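Local coordinates for CHAD domain protein (Streptomyces chartreusis, PDB 6RN5) that probably binds inorganic polyphosphate through a helical CHAD domain, as a phosin, and also binds copper ions, at residues A[239-249]-A[356-366]; A[19-27]-A[289-297]. All coordinates share one frame; numbering follows the deposited sequence.

Contact 1: residues A[239-249]-A[356-366]; sequences LTDAVAALPLI and EAARFAFQQAW. With SO4 (sulfate ion), chain H.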
ATOM      1  N   LEU A 239     -25.455 -11.940  14.642  1.00 30.41           N
ATOM      2  CA  LEU A 239     -24.632 -11.485  13.512  1.00 28.75           C
ATOM      3  C   LEU A 239     -24.840  -9.955  13.239  1.00 29.49           C
ATOM      4  O   LEU A 239     -23.906  -9.158  13.205  1.00 28.14           O
ATOM      5  CB  LEU A 239     -25.018 -12.311  12.268  1.00 28.73           C
ATOM      6  CG  LEU A 239     -24.483 -11.782  10.923  1.00 30.49           C
ATOM      7  CD1 LEU A 239     -22.942 -11.751  10.991  1.00 28.18           C
ATOM      8  CD2 LEU A 239     -24.950 -12.622   9.734  1.00 34.51           C
ATOM      9  N   THR A 240     -26.090  -9.564  13.030  1.00 31.60           N
ATOM     10  CA  THR A 240     -26.417  -8.191  12.670  1.00 34.57           C
ATOM     11  C   THR A 240     -26.009  -7.208  13.796  1.00 33.46           C
ATOM     12  O   THR A 240     -25.548  -6.109  13.507  1.00 32.30           O
ATOM     13  CB  THR A 240     -27.914  -8.056  12.314  1.00 40.45           C
ATOM     14  OG1 THR A 240     -28.706  -8.442  13.434  1.00 46.35           O
ATOM     15  CG2 THR A 240     -28.305  -8.977  11.150  1.00 42.10           C
ATOM     16  N   ASP A 241     -26.147  -7.594  15.066  1.00 31.02           N
ATOM     17  CA  ASP A 241     -25.693  -6.717  16.148  1.00 34.37           C
ATOM     18  C   ASP A 241     -24.168  -6.572  16.132  1.00 38.01           C
ATOM     19  O   ASP A 241     -23.654  -5.484  16.390  1.00 38.94           O
ATOM     20  CB  ASP A 241     -26.092  -7.252  17.502  1.00 35.57           C
ATOM     21  CG  ASP A 241     -27.596  -7.293  17.689  1.00 40.13           C
ATOM     22  OD1 ASP A 241     -28.365  -6.657  16.923  1.00 47.34           O
ATOM     23  OD2 ASP A 241     -28.019  -8.043  18.565  1.00 42.84           O
ATOM     24  N   ALA A 242     -23.457  -7.664  15.844  1.00 32.24           N
ATOM     25  CA  ALA A 242     -21.998  -7.595  15.756  1.00 35.06           C
ATOM     26  C   ALA A 242     -21.526  -6.749  14.593  1.00 34.85           C
ATOM     27  O   ALA A 242     -20.584  -5.964  14.730  1.00 33.27           O
ATOM     28  CB  ALA A 242     -21.375  -8.993  15.701  1.00 36.84           C
ATOM     29  N   VAL A 243     -22.187  -6.894  13.453  1.00 33.12           N
ATOM     30  CA  VAL A 243     -21.858  -6.062  12.338  1.00 35.07           C
ATOM     31  C   VAL A 243     -22.060  -4.562  12.669  1.00 39.58           C
ATOM     32  O   VAL A 243     -21.153  -3.738  12.415  1.00 36.33           O
ATOM     33  CB  VAL A 243     -22.654  -6.455  11.098  1.00 34.85           C
ATOM     34  CG1 VAL A 243     -22.496  -5.379  10.016  1.00 34.44           C
ATOM     35  CG2 VAL A 243     -22.188  -7.846  10.607  1.00 34.91           C
ATOM     36  N   ALA A 244     -23.224  -4.220  13.239  1.00 37.95           N
ATOM     37  CA  ALA A 244     -23.524  -2.831  13.707  1.00 42.52           C
ATOM     38  C   ALA A 244     -22.418  -2.259  14.583  1.00 39.65           C
ATOM     39  O   ALA A 244     -22.133  -1.091  14.519  1.00 49.40           O
ATOM     40  CB  ALA A 244     -24.859  -2.777  14.474  1.00 44.68           C
ATOM     41  N   ALA A 245     -21.789  -3.102  15.373  1.00 40.25           N
ATOM     42  CA  ALA A 245     -20.694  -2.697  16.230  1.00 42.36           C
ATOM     43  C   ALA A 245     -19.331  -2.554  15.527  1.00 48.55           C
ATOM     44  O   ALA A 245     -18.397  -2.076  16.154  1.00 45.98           O
ATOM     45  CB  ALA A 245     -20.576  -3.658  17.397  1.00 40.25           C
ATOM     46  N   LEU A 246     -19.196  -2.925  14.248  1.00 50.56           N
ATOM     47  CA  LEU A 246     -17.932  -2.634  13.521  1.00 49.79           C
ATOM     48  C   LEU A 246     -17.848  -1.172  13.014  1.00 52.76           C
ATOM     49  O   LEU A 246     -18.855  -0.593  12.564  1.00 48.94           O
ATOM     50  CB  LEU A 246     -17.789  -3.498  12.265  1.00 46.24           C
ATOM     51  CG  LEU A 246     -17.948  -4.987  12.364  1.00 45.24           C
ATOM     52  CD1 LEU A 246     -17.983  -5.609  10.967  1.00 41.74           C
ATOM     53  CD2 LEU A 246     -16.825  -5.534  13.218  1.00 47.37           C
ATOM     54  N   PRO A 247     -16.627  -0.617  12.959  1.00 58.22           N
ATOM     55  CA  PRO A 247     -16.372   0.725  12.342  1.00 58.34           C
ATOM     56  C   PRO A 247     -16.645   0.841  10.816  1.00 65.18           C
ATOM     57  O   PRO A 247     -16.396  -0.102  10.083  1.00 62.62           O
ATOM     58  CB  PRO A 247     -14.886   0.957  12.605  1.00 56.60           C
ATOM     59  CG  PRO A 247     -14.451  -0.096  13.594  1.00 59.87           C
ATOM     60  CD  PRO A 247     -15.408  -1.246  13.498  1.00 56.97           C
ATOM     61  N   LEU A 248     -17.145   1.991  10.349  1.00 71.59           N
ATOM     62  CA  LEU A 248     -17.331   2.267   8.900  1.00 80.00           C
ATOM     63  C   LEU A 248     -15.956   2.359   8.170  1.00 85.11           C
ATOM     64  O   LEU A 248     -14.923   2.496   8.817  1.00 86.99           O
ATOM     65  CB  LEU A 248     -18.136   3.574   8.728  1.00 81.54           C
ATOM     66  CG  LEU A 248     -18.530   4.147   7.345  1.00 86.97           C
ATOM     67  CD1 LEU A 248     -19.969   3.808   6.964  1.00 85.66           C
ATOM     68  CD2 LEU A 248     -18.338   5.662   7.300  1.00 87.55           C
ATOM     69  N   ILE A 249     -15.944   2.248   6.839  1.00 88.68           N
ATOM     70  CA  ILE A 249     -14.738   2.496   6.018  1.00 91.68           C
ATOM     71  C   ILE A 249     -15.084   3.353   4.778  1.00 99.26           C
ATOM     72  O   ILE A 249     -16.175   3.218   4.209  1.00 99.65           O
ATOM     73  CB  ILE A 249     -14.069   1.178   5.515  1.00 86.31           C
ATOM     74  CG1 ILE A 249     -13.777   0.217   6.660  1.00 77.74           C
ATOM     75  CG2 ILE A 249     -12.783   1.457   4.746  1.00 93.43           C
ATOM     76  CD1 ILE A 249     -14.813  -0.870   6.756  1.00 76.59           C
ATOM     77  N   GLU A 356      -7.761  -4.642   4.708  1.00 33.09           N
ATOM     78  CA  GLU A 356      -8.576  -3.452   4.515  1.00 37.07           C
ATOM     79  C   GLU A 356      -9.500  -3.536   3.301  1.00 35.43           C
ATOM     80  O   GLU A 356     -10.678  -3.260   3.412  1.00 33.60           O
ATOM     81  CB  GLU A 356      -7.699  -2.195   4.416  1.00 45.22           C
ATOM     82  CG  GLU A 356      -7.390  -1.553   5.780  1.00 57.46           C
ATOM     83  CD  GLU A 356      -8.635  -0.977   6.499  1.00 68.22           C
ATOM     84  OE1 GLU A 356      -9.406  -0.179   5.907  1.00 78.57           O
ATOM     85  OE2 GLU A 356      -8.862  -1.315   7.681  1.00 76.12           O
ATOM     86  N   ALA A 357      -8.999  -3.947   2.158  1.00 31.40           N
ATOM     87  CA  ALA A 357      -9.910  -4.130   1.033  1.00 32.61           C
ATOM     88  C   ALA A 357     -10.995  -5.145   1.364  1.00 32.50           C
ATOM     89  O   ALA A 357     -12.163  -4.976   0.994  1.00 32.44           O
ATOM     90  CB  ALA A 357      -9.157  -4.545  -0.241  1.00 32.68           C
ATOM     91  N   ALA A 358     -10.643  -6.211   2.061  1.00 31.70           N
ATOM     92  CA  ALA A 358     -11.665  -7.165   2.339  1.00 33.22           C
ATOM     93  C   ALA A 358     -12.750  -6.547   3.258  1.00 34.29           C
ATOM     94  O   ALA A 358     -13.948  -6.889   3.138  1.00 30.05           O
ATOM     95  CB  ALA A 358     -11.092  -8.422   2.932  1.00 31.08           C
ATOM     96  N   ARG A 359     -12.342  -5.647   4.153  1.00 33.07           N
ATOM     97  CA  ARG A 359     -13.304  -5.056   5.072  1.00 34.09           C
ATOM     98  C   ARG A 359     -14.250  -4.145   4.287  1.00 34.60           C
ATOM     99  O   ARG A 359     -15.446  -4.063   4.577  1.00 30.46           O
ATOM    100  CB  ARG A 359     -12.613  -4.232   6.147  1.00 32.88           C
ATOM    101  CG  ARG A 359     -11.817  -4.999   7.158  1.00 32.16           C
ATOM    102  CD  ARG A 359     -11.219  -4.068   8.233  1.00 34.72           C
ATOM    103  NE  ARG A 359     -10.384  -4.885   9.123  1.00 37.12           N
ATOM    104  CZ  ARG A 359      -9.333  -4.448   9.814  1.00 38.96           C
ATOM    105  NH1 ARG A 359      -8.957  -3.183   9.776  1.00 39.10           N
ATOM    106  NH2 ARG A 359      -8.662  -5.301  10.567  1.00 41.43           N
ATOM    107  N   PHE A 360     -13.688  -3.407   3.334  1.00 33.83           N
ATOM    108  CA  PHE A 360     -14.505  -2.605   2.441  1.00 37.91           C
ATOM    109  C   PHE A 360     -15.462  -3.473   1.575  1.00 37.46           C
ATOM    110  O   PHE A 360     -16.655  -3.169   1.451  1.00 34.28           O
ATOM    111  CB  PHE A 360     -13.595  -1.728   1.571  1.00 44.21           C
ATOM    112  CG  PHE A 360     -14.337  -0.766   0.669  1.00 47.40           C
ATOM    113  CD1 PHE A 360     -14.965   0.355   1.198  1.00 52.10           C
ATOM    114  CD2 PHE A 360     -14.378  -0.970  -0.713  1.00 50.51           C
ATOM    115  CE1 PHE A 360     -15.641   1.253   0.374  1.00 51.36           C
ATOM    116  CE2 PHE A 360     -15.065  -0.084  -1.543  1.00 54.73           C
ATOM    117  CZ  PHE A 360     -15.698   1.034  -0.993  1.00 48.86           C
ATOM    118  N   ALA A 361     -14.947  -4.547   0.990  1.00 34.38           N
ATOM    119  CA  ALA A 361     -15.786  -5.443   0.219  1.00 34.76           C
ATOM    120  C   ALA A 361     -16.948  -5.997   1.076  1.00 36.84           C
ATOM    121  O   ALA A 361     -18.109  -6.025   0.636  1.00 33.09           O
ATOM    122  CB  ALA A 361     -14.958  -6.567  -0.401  1.00 33.54           C
ATOM    123  N   PHE A 362     -16.655  -6.403   2.305  1.00 34.95           N
ATOM    124  CA  PHE A 362     -17.699  -6.926   3.162  1.00 38.46           C
ATOM    125  C   PHE A 362     -18.759  -5.852   3.351  1.00 40.22           C
ATOM    126  O   PHE A 362     -19.952  -6.101   3.189  1.00 39.48           O
ATOM    127  CB  PHE A 362     -17.173  -7.307   4.539  1.00 36.46           C
ATOM    128  CG  PHE A 362     -18.262  -7.577   5.536  1.00 33.75           C
ATOM    129  CD1 PHE A 362     -18.863  -8.832   5.613  1.00 34.77           C
ATOM    130  CD2 PHE A 362     -18.713  -6.563   6.399  1.00 35.88           C
ATOM    131  CE1 PHE A 362     -19.898  -9.071   6.522  1.00 35.93           C
ATOM    132  CE2 PHE A 362     -19.720  -6.813   7.343  1.00 35.73           C
ATOM    133  CZ  PHE A 362     -20.322  -8.056   7.394  1.00 33.21           C
ATOM    134  N   GLN A 363     -18.306  -4.667   3.729  1.00 41.84           N
ATOM    135  CA  GLN A 363     -19.201  -3.527   3.939  1.00 43.92           C
ATOM    136  C   GLN A 363     -20.122  -3.215   2.750  1.00 39.64           C
ATOM    137  O   GLN A 363     -21.305  -3.016   2.933  1.00 39.39           O
ATOM    138  CB  GLN A 363     -18.400  -2.288   4.288  1.00 50.05           C
ATOM    139  CG  GLN A 363     -19.242  -1.198   4.931  1.00 56.36           C
ATOM    140  CD  GLN A 363     -18.472   0.102   5.071  1.00 61.62           C
ATOM    141  OE1 GLN A 363     -18.011   0.445   6.161  1.00 74.55           O
ATOM    142  NE2 GLN A 363     -18.306   0.815   3.964  1.00 60.56           N
ATOM    143  N   GLN A 364     -19.591  -3.211   1.541  1.00 39.82           N
ATOM    144  CA  GLN A 364     -20.404  -2.963   0.353  1.00 41.08           C
ATOM    145  C   GLN A 364     -21.408  -4.065   0.129  1.00 40.59           C
ATOM    146  O   GLN A 364     -22.551  -3.799  -0.249  1.00 46.10           O
ATOM    147  CB  GLN A 364     -19.529  -2.840  -0.900  1.00 43.83           C
ATOM    148  CG  GLN A 364     -18.450  -1.783  -0.791  1.00 49.18           C
ATOM    149  CD  GLN A 364     -19.018  -0.440  -0.488  1.00 56.73           C
ATOM    150  OE1 GLN A 364     -18.864   0.084   0.624  1.00 68.37           O
ATOM    151  NE2 GLN A 364     -19.717   0.126  -1.463  1.00 59.09           N
ATOM    152  N   ALA A 365     -20.973  -5.302   0.320  1.00 36.53           N
ATOM    153  CA  ALA A 365     -21.854  -6.437   0.185  1.00 35.87           C
ATOM    154  C   ALA A 365     -22.942  -6.430   1.262  1.00 40.86           C
ATOM    155  O   ALA A 365     -24.110  -6.762   0.992  1.00 40.37           O
ATOM    156  CB  ALA A 365     -21.067  -7.721   0.260  1.00 35.77           C
ATOM    157  N   TRP A 366     -22.566  -6.087   2.493  1.00 41.37           N
ATOM    158  CA  TRP A 366     -23.524  -6.162   3.603  1.00 40.00           C
ATOM    159  C   TRP A 366     -24.541  -5.038   3.473  1.00 44.91           C
ATOM    160  O   TRP A 366     -25.730  -5.287   3.653  1.00 43.44           O
ATOM    161  CB  TRP A 366     -22.837  -6.071   4.945  1.00 40.15           C
ATOM    162  CG  TRP A 366     -23.766  -6.209   6.045  1.00 37.56           C
ATOM    163  CD1 TRP A 366     -24.349  -5.206   6.739  1.00 38.61           C
ATOM    164  CD2 TRP A 366     -24.264  -7.422   6.584  1.00 38.33           C
ATOM    165  NE1 TRP A 366     -25.162  -5.713   7.702  1.00 38.66           N
ATOM    166  CE2 TRP A 366     -25.134  -7.074   7.638  1.00 38.42           C
ATOM    167  CE3 TRP A 366     -24.029  -8.778   6.312  1.00 38.71           C
ATOM    168  CZ2 TRP A 366     -25.782  -8.011   8.408  1.00 39.84           C
ATOM    169  CZ3 TRP A 366     -24.693  -9.723   7.070  1.00 44.04           C
ATOM    170  CH2 TRP A 366     -25.558  -9.327   8.125  1.00 41.58           C
TER
HETATM  171  S   SO4 H 407      -5.947  -3.353  12.605  1.00 59.58           S
HETATM  172  O1  SO4 H 407      -6.127  -2.951  14.037  1.00 64.92           O
HETATM  173  O2  SO4 H 407      -6.532  -4.733  12.516  1.00 58.23           O
HETATM  174  O3  SO4 H 407      -6.738  -2.535  11.685  1.00 59.45           O
HETATM  175  O4  SO4 H 407      -4.486  -3.202  12.215  1.00 55.29           O
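Val-243 of helix 229-244 divides its two methyls between two aromatic rings of helix 338-366. CG1 lies over one face of the Trp-366 indole, 3.8 Å from the centroid of the five-membered ring, a CH-pi contact, while CG2 meets the edge of the Phe-362 ring at CZ (3.7 Å); a branched residue suits both. CG of Trp-366 stands anti to its backbone N (chi1 -177°), which swings the indole across to the other helix, where CG2 of Thr-240 touches its edge in plane and CD2 of Leu-239 reaches CH2 at 3.7 Å. Past the end of helix 229-244, the extended side chain of Gln-363 grips Ile-249 at N and O: OE1 accepts from N at 2.8 Å, somewhat bent, and NE2 gives a straighter bond (165°) to O at 3.2 Å, tethering a poorly ordered loop. Exchanging Gln-363 for an alanine is likely to leave that N-H and carbonyl without these mates. NH1 and NH2 of Arg-359, along one guanidinium edge, donate to sulfate O3 and O2; Glu-356 and Asp-274 also pair with this arginine. The sulfate, probably from the crystallisation liquor, also binds His-271, a copper ligand, and Gln-273 N, consistent with a combined polyphosphate- and metal-binding fold.

Contact 2: residues A[19-27]-A[289-297]; sequences PTGDTLAGY and YAREAVSGP. With SO4 (sulfate ion), chain G.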
ATOM      1  N   PRO A  19     -40.786 -25.263   9.889  1.00 51.91           N
ATOM      2  CA  PRO A  19     -39.720 -26.051  10.535  1.00 46.42           C
ATOM      3  C   PRO A  19     -39.882 -26.284  12.035  1.00 42.85           C
ATOM      4  O   PRO A  19     -40.118 -25.336  12.797  1.00 40.35           O
ATOM      5  CB  PRO A  19     -38.490 -25.187  10.298  1.00 47.77           C
ATOM      6  CG  PRO A  19     -39.019 -23.794  10.209  1.00 50.05           C
ATOM      7  CD  PRO A  19     -40.303 -23.933   9.456  1.00 51.10           C
ATOM      8  N   THR A  20     -39.707 -27.534  12.452  1.00 43.52           N
ATOM      9  CA  THR A  20     -39.735 -27.887  13.880  1.00 46.96           C
ATOM     10  C   THR A  20     -38.507 -28.717  14.331  1.00 50.37           C
ATOM     11  O   THR A  20     -37.562 -28.963  13.546  1.00 44.12           O
ATOM     12  CB  THR A  20     -41.002 -28.687  14.203  1.00 47.53           C
ATOM     13  OG1 THR A  20     -40.954 -29.918  13.494  1.00 49.56           O
ATOM     14  CG2 THR A  20     -42.254 -27.906  13.776  1.00 49.21           C
ATOM     15  N   GLY A  21     -38.531 -29.130  15.600  1.00 45.06           N
ATOM     16  CA  GLY A  21     -37.591 -30.126  16.109  1.00 47.34           C
ATOM     17  C   GLY A  21     -37.309 -31.270  15.143  1.00 45.98           C
ATOM     18  O   GLY A  21     -36.176 -31.759  15.038  1.00 44.59           O
ATOM     19  N   ASP A  22     -38.327 -31.724  14.436  1.00 46.93           N
ATOM     20  CA  ASP A  22     -38.131 -32.875  13.558  1.00 46.24           C
ATOM     21  C   ASP A  22     -37.352 -32.501  12.331  1.00 40.64           C
ATOM     22  O   ASP A  22     -36.632 -33.324  11.807  1.00 40.07           O
ATOM     23  CB  ASP A  22     -39.464 -33.515  13.195  1.00 53.15           C
ATOM     24  CG  ASP A  22     -40.177 -34.076  14.423  1.00 63.72           C
ATOM     25  OD1 ASP A  22     -39.514 -34.319  15.468  1.00 72.90           O
ATOM     26  OD2 ASP A  22     -41.410 -34.246  14.351  1.00 76.14           O
ATOM     27  N   THR A  23     -37.512 -31.261  11.867  1.00 37.86           N
ATOM     28  CA  THR A  23     -36.705 -30.730  10.782  1.00 39.09           C
ATOM     29  C   THR A  23     -35.248 -30.678  11.224  1.00 35.39           C
ATOM     30  O   THR A  23     -34.354 -31.060  10.468  1.00 31.27           O
ATOM     31  CB  THR A  23     -37.143 -29.313  10.357  1.00 40.74           C
ATOM     32  OG1 THR A  23     -38.555 -29.281  10.228  1.00 44.45           O
ATOM     33  CG2 THR A  23     -36.525 -28.889   8.988  1.00 40.02           C
ATOM     34  N   LEU A  24     -35.039 -30.206  12.448  1.00 31.98           N
ATOM     35  CA  LEU A  24     -33.715 -30.105  13.047  1.00 32.58           C
ATOM     36  C   LEU A  24     -33.061 -31.486  13.126  1.00 33.91           C
ATOM     37  O   LEU A  24     -31.891 -31.598  12.822  1.00 37.67           O
ATOM     38  CB  LEU A  24     -33.805 -29.520  14.456  1.00 32.33           C
ATOM     39  CG  LEU A  24     -32.600 -29.604  15.374  1.00 32.74           C
ATOM     40  CD1 LEU A  24     -31.430 -28.867  14.749  1.00 35.27           C
ATOM     41  CD2 LEU A  24     -32.953 -28.990  16.733  1.00 33.10           C
ATOM     42  N   ALA A  25     -33.805 -32.502  13.581  1.00 34.08           N
ATOM     43  CA  ALA A  25     -33.307 -33.863  13.680  1.00 33.98           C
ATOM     44  C   ALA A  25     -32.920 -34.382  12.299  1.00 34.82           C
ATOM     45  O   ALA A  25     -31.894 -35.051  12.162  1.00 35.39           O
ATOM     46  CB  ALA A  25     -34.337 -34.782  14.289  1.00 35.85           C
ATOM     47  N   GLY A  26     -33.741 -34.091  11.306  1.00 32.27           N
ATOM     48  CA  GLY A  26     -33.472 -34.546   9.918  1.00 34.74           C
ATOM     49  C   GLY A  26     -32.154 -33.948   9.443  1.00 35.57           C
ATOM     50  O   GLY A  26     -31.346 -34.634   8.830  1.00 37.48           O
ATOM     51  N   TYR A  27     -31.915 -32.674   9.749  1.00 33.45           N
ATOM     52  CA  TYR A  27     -30.686 -32.007   9.321  1.00 31.89           C
ATOM     53  C   TYR A  27     -29.459 -32.613   9.999  1.00 35.40           C
ATOM     54  O   TYR A  27     -28.468 -32.934   9.299  1.00 32.38           O
ATOM     55  CB  TYR A  27     -30.758 -30.507   9.565  1.00 33.49           C
ATOM     56  CG  TYR A  27     -29.564 -29.730   9.079  1.00 33.09           C
ATOM     57  CD1 TYR A  27     -29.308 -29.562   7.706  1.00 30.77           C
ATOM     58  CD2 TYR A  27     -28.654 -29.179   9.997  1.00 34.12           C
ATOM     59  CE1 TYR A  27     -28.176 -28.840   7.277  1.00 31.68           C
ATOM     60  CE2 TYR A  27     -27.528 -28.473   9.578  1.00 31.72           C
ATOM     61  CZ  TYR A  27     -27.298 -28.305   8.225  1.00 32.87           C
ATOM     62  OH  TYR A  27     -26.195 -27.569   7.845  1.00 33.83           O
ATOM     63  N   TYR A 289     -25.638 -21.702   8.414  1.00 31.36           N
ATOM     64  CA  TYR A 289     -25.932 -23.089   8.726  1.00 31.97           C
ATOM     65  C   TYR A 289     -27.242 -23.242   9.431  1.00 31.59           C
ATOM     66  O   TYR A 289     -27.840 -24.298   9.356  1.00 29.62           O
ATOM     67  CB  TYR A 289     -24.818 -23.695   9.588  1.00 33.22           C
ATOM     68  CG  TYR A 289     -23.459 -23.763   8.939  1.00 34.31           C
ATOM     69  CD1 TYR A 289     -23.307 -23.712   7.551  1.00 34.90           C
ATOM     70  CD2 TYR A 289     -22.320 -23.955   9.715  1.00 33.60           C
ATOM     71  CE1 TYR A 289     -22.057 -23.833   6.971  1.00 35.56           C
ATOM     72  CE2 TYR A 289     -21.080 -24.063   9.144  1.00 33.55           C
ATOM     73  CZ  TYR A 289     -20.935 -24.004   7.774  1.00 35.89           C
ATOM     74  OH  TYR A 289     -19.651 -24.093   7.199  1.00 37.23           O
ATOM     75  N   ALA A 290     -27.676 -22.188  10.121  1.00 32.58           N
ATOM     76  CA  ALA A 290     -29.008 -22.143  10.715  1.00 30.58           C
ATOM     77  C   ALA A 290     -30.085 -22.064   9.626  1.00 32.20           C
ATOM     78  O   ALA A 290     -31.105 -22.776   9.700  1.00 30.27           O
ATOM     79  CB  ALA A 290     -29.120 -20.953  11.697  1.00 29.69           C
ATOM     80  N   ARG A 291     -29.895 -21.174   8.655  1.00 34.25           N
ATOM     81  CA  ARG A 291     -30.750 -21.156   7.465  1.00 38.28           C
ATOM     82  C   ARG A 291     -30.831 -22.558   6.843  1.00 37.80           C
ATOM     83  O   ARG A 291     -31.910 -22.988   6.475  1.00 37.29           O
ATOM     84  CB  ARG A 291     -30.255 -20.139   6.423  1.00 40.45           C
ATOM     85  CG  ARG A 291     -30.555 -18.698   6.831  1.00 49.53           C
ATOM     86  CD  ARG A 291     -29.950 -17.643   5.894  1.00 55.46           C
ATOM     87  NE  ARG A 291     -30.733 -17.400   4.667  1.00 62.45           N
ATOM     88  CZ  ARG A 291     -30.374 -17.757   3.425  1.00 65.87           C
ATOM     89  NH1 ARG A 291     -29.221 -18.386   3.160  1.00 69.79           N
ATOM     90  NH2 ARG A 291     -31.182 -17.476   2.420  1.00 68.42           N
ATOM     91  N   GLU A 292     -29.698 -23.261   6.714  1.00 36.90           N
ATOM     92  CA  GLU A 292     -29.708 -24.661   6.219  1.00 36.51           C
ATOM     93  C   GLU A 292     -30.582 -25.576   7.109  1.00 35.63           C
ATOM     94  O   GLU A 292     -31.395 -26.343   6.613  1.00 34.70           O
ATOM     95  CB  GLU A 292     -28.292 -25.238   6.180  1.00 37.00           C
ATOM     96  CG  GLU A 292     -27.384 -24.637   5.118  1.00 36.93           C
ATOM     97  CD  GLU A 292     -26.168 -25.491   4.850  1.00 36.35           C
ATOM     98  OE1 GLU A 292     -26.045 -26.617   5.405  1.00 37.89           O
ATOM     99  OE2 GLU A 292     -25.319 -25.049   4.051  1.00 38.09           O
ATOM    100  N   ALA A 293     -30.387 -25.522   8.422  1.00 32.65           N
ATOM    101  CA  ALA A 293     -31.115 -26.394   9.334  1.00 34.76           C
ATOM    102  C   ALA A 293     -32.644 -26.242   9.255  1.00 36.96           C
ATOM    103  O   ALA A 293     -33.423 -27.218   9.378  1.00 35.61           O
ATOM    104  CB  ALA A 293     -30.625 -26.128  10.764  1.00 36.09           C
ATOM    105  N   VAL A 294     -33.043 -24.986   9.066  1.00 39.13           N
ATOM    106  CA  VAL A 294     -34.425 -24.534   9.010  1.00 41.67           C
ATOM    107  C   VAL A 294     -35.076 -24.984   7.723  1.00 45.37           C
ATOM    108  O   VAL A 294     -36.247 -25.275   7.710  1.00 41.81           O
ATOM    109  CB  VAL A 294     -34.478 -22.992   9.147  1.00 42.15           C
ATOM    110  CG1 VAL A 294     -35.711 -22.402   8.534  1.00 46.37           C
ATOM    111  CG2 VAL A 294     -34.387 -22.633  10.632  1.00 44.62           C
ATOM    112  N   SER A 295     -34.306 -25.019   6.656  1.00 48.53           N
ATOM    113  CA  SER A 295     -34.729 -25.609   5.407  1.00 54.75           C
ATOM    114  C   SER A 295     -34.802 -27.152   5.520  1.00 57.24           C
ATOM    115  O   SER A 295     -35.610 -27.796   4.867  1.00 59.04           O
ATOM    116  CB  SER A 295     -33.728 -25.196   4.336  1.00 54.93           C
ATOM    117  OG  SER A 295     -34.018 -25.861   3.141  1.00 69.48           O
ATOM    118  N   GLY A 296     -33.926 -27.726   6.349  1.00 63.79           N
ATOM    119  CA  GLY A 296     -33.908 -29.159   6.669  1.00 63.80           C
ATOM    120  C   GLY A 296     -33.004 -30.013   5.775  1.00 69.91           C
ATOM    121  O   GLY A 296     -32.231 -29.480   4.953  1.00 67.05           O
ATOM    122  N   PRO A 297     -33.086 -31.355   5.934  1.00 68.84           N
ATOM    123  CA  PRO A 297     -32.390 -32.243   4.997  1.00 66.85           C
ATOM    124  C   PRO A 297     -33.045 -32.183   3.589  1.00 68.35           C
ATOM    125  O   PRO A 297     -32.344 -32.103   2.571  1.00 64.02           O
ATOM    126  CB  PRO A 297     -32.579 -33.620   5.630  1.00 65.10           C
ATOM    127  CG  PRO A 297     -33.863 -33.525   6.369  1.00 63.11           C
ATOM    128  CD  PRO A 297     -33.908 -32.110   6.906  1.00 65.01           C
TER
HETATM  129  S   SO4 G 406     -19.248 -23.965   3.624  1.00 43.77           S
HETATM  130  O1  SO4 G 406     -18.935 -25.237   4.245  1.00 40.56           O
HETATM  131  O2  SO4 G 406     -20.419 -24.193   2.745  1.00 41.89           O
HETATM  132  O3  SO4 G 406     -18.126 -23.472   2.820  1.00 47.64           O
HETATM  133  O4  SO4 G 406     -19.481 -22.979   4.709  1.00 51.23           O
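A crossing of two helices in the all-helical CHAD fold, the start of helix 21-42 over the end of helix 274-295, brings the ring of Tyr-27 down on Ala-293. The short segments cross at 111° with axes 8.3 Å apart, a closeness that Gly-26, Ala-293 and Gly-296 allow. CA of Ala-293 sits over one face of the ring, 3.8 Å from its centroid, a CH-pi contact, and CB packs against CD2. A chi1 of -177° slants the tyrosine over the last turns of helix 274-295, where OH donates to Glu-292 OE1 at 2.6 Å, on the anti side but tilted out of the carboxylate plane. Arg-68 of helix 56-75 holds OE2 in a salt bridge, so the glutamate ties three helices together. One turn back, Tyr-289 OH donates to sulfate O4 at 2.7 Å; Arg-64, Arg-67, Arg-68 and Arg-288 also bind this ion, probably from the crystallisation liquor.

Helix 21-42 opens with a capping box: Thr-20 OG1 accepts weakly from Asp-22 N, and Thr-23 OG1 accepts from Thr-20 N at 3.1 Å. This turns the methyl CG2 of Thr-23 to within 3.5 Å of Gly-296 CA. Glycine is needed there: a CB would jam against the preceding carbonyl O and hit that methyl. Pro-297 lays CG 3.5 Å from C of Gly-26, where a side chain would collide. Pro-19 CB lies 3.4 Å from Val-294 O.

How the contacts relate
The two contacts lie 28 Å apart between centres, with nearest atoms about 8 Å apart, and do not touch. Along the chain their segments alternate: 19-27, 239-249, 289-297, 356-366. Helices 229-244 and 274-295, consecutive in the chain, connect them: contact 1 uses the end of the first and contact 2 the end of the second, while Leu-239 and Ala-242 pack on helix 274-295 and Val-294 packs back on Ala-232. The first and last modelled helices, 21-42 and 338-366, are thereby fastened to this pair. Each contact borders a sulfate, held by Arg-359, His-271 and Gln-273 N in contact 1, by Tyr-289 and four arginines in contact 2; probably from the crystallisation liquor, these only suggest where phosphates might bind.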